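Local coordinates for oxidase/hydroxylase (Streptomyces hygroscopicus subsp. hygroscopicus, PDB 4XCB), which probably acts as a metal- and 2-oxoglutarate-dependent dioxygenase and binds the aminoglycoside hygromycin B next to its metal centre, at residues Leu142-Asp147 / Arg220-Phe225. Numbering follows the deposited sequence.
Sequences LVYLSD and RLLTAF. With AKG (2-oxoglutaric acid), chain F.
L142 of strand 139-144 forms a non-hydrogen-bonded pair with A224 of antiparallel strand 220-229. Its CD2 presses on A224 CB at 3.5 Å, tighter than usual for two carbons, while CD1 turns to C4 of 2-oxoglutarate. V143 and T223 are a hydrogen-bonded pair. V143 N meets T223 O at 2.8 Å, nearly along the C=O axis; T223 N returns to V143 O from above the carbonyl plane. Their side chains lie side by side on the face away from L142, with V143 CB 3.5 Å from T223 OG1, a buried hydroxyl oxygen without a partner. L39 of helix 29-40 covers T223 there. Both strands belong to the double-stranded beta-helix of this PhyH-family protein, and L142, Y144, L222 and A224 point to its 2-oxoglutarate side. Y144 lies alongside L222, whose CD1 sits 3.6 Å from Y144 CE2. Y144 OH donates to O3 of 2-oxoglutarate at 2.6 Å. R220, extended from CG to NE, brings NH2 to the same O3 at 2.8 Å in a nearly straight bond (172°). R220 NH1 donates to O4, so both carboxylate oxygens are held; the arginine charge probably keeps this group ionised. L145 leaves the strand but gives its N to L221 O at 2.9 Å. Its side chain crosses that of T223 obliquely. At S146, OG stands between backbone N and carbonyl carbon (chi1 62°) and accepts a hydrogen bond from L221 N.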
loop_
_atom_site.group_PDB
_atom_site.type_symbol
_atom_site.label_atom_id
_atom_site.label_comp_id
_atom_site.label_asym_id
_atom_site.label_seq_id
_atom_site.Cartn_x
_atom_site.Cartn_y
_atom_site.Cartn_z
ATOM N N LEU A 142 19.887 17.075 8.366
ATOM C CA LEU A 142 20.696 18.183 7.902
ATOM C C LEU A 142 20.798 19.218 9.013
ATOM O O LEU A 142 19.794 19.800 9.427
ATOM C CB LEU A 142 20.094 18.824 6.643
ATOM C CG LEU A 142 19.714 17.930 5.467
ATOM C CD1 LEU A 142 19.043 18.741 4.384
ATOM C CD2 LEU A 142 20.922 17.266 4.889
ATOM N N VAL A 143 22.016 19.433 9.491
ATOM C CA VAL A 143 22.290 20.449 10.487
ATOM C C VAL A 143 22.851 21.690 9.793
ATOM O O VAL A 143 24.007 21.718 9.344
ATOM C CB VAL A 143 23.292 19.943 11.551
ATOM C CG1 VAL A 143 23.491 21.030 12.614
ATOM C CG2 VAL A 143 22.818 18.618 12.160
ATOM N N TYR A 144 22.032 22.728 9.695
ATOM C CA TYR A 144 22.480 23.930 9.010
ATOM C C TYR A 144 23.330 24.787 9.924
ATOM O O TYR A 144 23.017 24.963 11.104
ATOM C CB TYR A 144 21.286 24.725 8.482
ATOM C CG TYR A 144 20.628 24.073 7.293
ATOM C CD1 TYR A 144 19.544 23.215 7.462
ATOM C CD2 TYR A 144 21.114 24.283 6.003
ATOM C CE1 TYR A 144 18.943 22.603 6.373
ATOM C CE2 TYR A 144 20.519 23.664 4.904
ATOM C CZ TYR A 144 19.437 22.831 5.098
ATOM O OH TYR A 144 18.839 22.226 4.008
ATOM N N LEU A 145 24.415 25.311 9.373
ATOM C CA LEU A 145 25.367 26.087 10.151
ATOM C C LEU A 145 25.471 27.491 9.589
ATOM O O LEU A 145 26.424 28.211 9.881
ATOM C CB LEU A 145 26.746 25.420 10.147
ATOM C CG LEU A 145 26.841 24.007 10.726
ATOM C CD1 LEU A 145 28.276 23.477 10.647
ATOM C CD2 LEU A 145 26.317 23.978 12.150
ATOM N N SER A 146 24.498 27.868 8.761
ATOM C CA SER A 146 24.367 29.253 8.317
ATOM C C SER A 146 22.896 29.551 8.059
ATOM O O SER A 146 22.085 28.636 7.948
ATOM C CB SER A 146 25.207 29.520 7.067
ATOM O OG SER A 146 24.793 28.737 5.960
ATOM N N ASP A 147 22.560 30.835 7.988
ATOM C CA ASP A 147 21.193 31.257 7.732
ATOM C C ASP A 147 20.909 31.221 6.245
ATOM O O ASP A 147 21.716 31.688 5.437
ATOM C CB ASP A 147 20.942 32.670 8.249
ATOM C CG ASP A 147 20.947 32.760 9.758
ATOM O OD1 ASP A 147 20.927 33.904 10.263
ATOM O OD2 ASP A 147 20.965 31.720 10.446
ATOM N N ARG A 220 27.716 29.183 2.415
ATOM C CA ARG A 220 26.550 28.404 2.802
ATOM C C ARG A 220 27.083 27.092 3.347
ATOM O O ARG A 220 27.882 26.430 2.688
ATOM C CB ARG A 220 25.617 28.187 1.612
ATOM C CG ARG A 220 24.341 27.421 1.901
ATOM C CD ARG A 220 23.724 26.960 0.573
ATOM N NE ARG A 220 22.343 26.503 0.704
ATOM C CZ ARG A 220 22.000 25.266 1.044
ATOM N NH1 ARG A 220 22.949 24.374 1.319
ATOM N NH2 ARG A 220 20.714 24.933 1.125
ATOM N N LEU A 221 26.655 26.720 4.551
ATOM C CA LEU A 221 27.330 25.641 5.273
ATOM C C LEU A 221 26.365 24.715 6.013
ATOM O O LEU A 221 25.454 25.164 6.698
ATOM C CB LEU A 221 28.329 26.233 6.271
ATOM C CG LEU A 221 29.375 25.259 6.820
ATOM C CD1 LEU A 221 30.253 24.721 5.701
ATOM C CD2 LEU A 221 30.223 25.951 7.876
ATOM N N LEU A 222 26.580 23.412 5.887
ATOM C CA LEU A 222 25.782 22.473 6.652
ATOM C C LEU A 222 26.491 21.145 6.761
ATOM O O LEU A 222 27.448 20.884 6.040
ATOM C CB LEU A 222 24.404 22.264 6.022
ATOM C CG LEU A 222 24.342 21.305 4.834
ATOM C CD1 LEU A 222 22.908 20.987 4.488
ATOM C CD2 LEU A 222 25.056 21.873 3.630
ATOM N N THR A 223 26.012 20.324 7.687
ATOM C CA THR A 223 26.489 18.954 7.821
ATOM C C THR A 223 25.302 18.005 7.757
ATOM O O THR A 223 24.242 18.291 8.303
ATOM C CB THR A 223 27.255 18.755 9.138
ATOM O OG1 THR A 223 26.397 19.099 10.233
ATOM C CG2 THR A 223 28.491 19.658 9.167
ATOM N N ALA A 224 25.471 16.892 7.059
ATOM C CA ALA A 224 24.376 15.959 6.819
ATOM C C ALA A 224 24.727 14.592 7.368
ATOM O O ALA A 224 25.832 14.088 7.135
ATOM C CB ALA A 224 24.080 15.851 5.342
ATOM N N PHE A 225 23.779 13.981 8.068
ATOM C CA PHE A 225 24.005 12.639 8.601
ATOM C C PHE A 225 22.895 11.727 8.135
ATOM O O PHE A 225 21.719 12.067 8.274
ATOM C CB PHE A 225 24.094 12.679 10.127
ATOM C CG PHE A 225 25.215 13.539 10.635
ATOM C CD1 PHE A 225 26.493 13.024 10.755
ATOM C CD2 PHE A 225 24.996 14.856 10.980
ATOM C CE1 PHE A 225 27.537 13.816 11.213
ATOM C CE2 PHE A 225 26.036 15.666 11.432
ATOM C CZ PHE A 225 27.312 15.135 11.549
HETATM C C1 AKG F . 22.030 16.611 -0.134
HETATM O O1 AKG F . 21.658 15.518 -0.667
HETATM O O2 AKG F . 23.214 16.750 0.298
HETATM C C2 AKG F . 21.054 17.749 -0.010
HETATM O O5 AKG F . 19.899 17.533 -0.328
HETATM C C3 AKG F . 21.532 19.114 0.457
HETATM C C4 AKG F . 20.431 19.985 1.015
HETATM C C5 AKG F . 20.938 21.409 1.188
HETATM O O3 AKG F . 20.216 22.266 1.771
HETATM O O4 AKG F . 22.078 21.720 0.750
#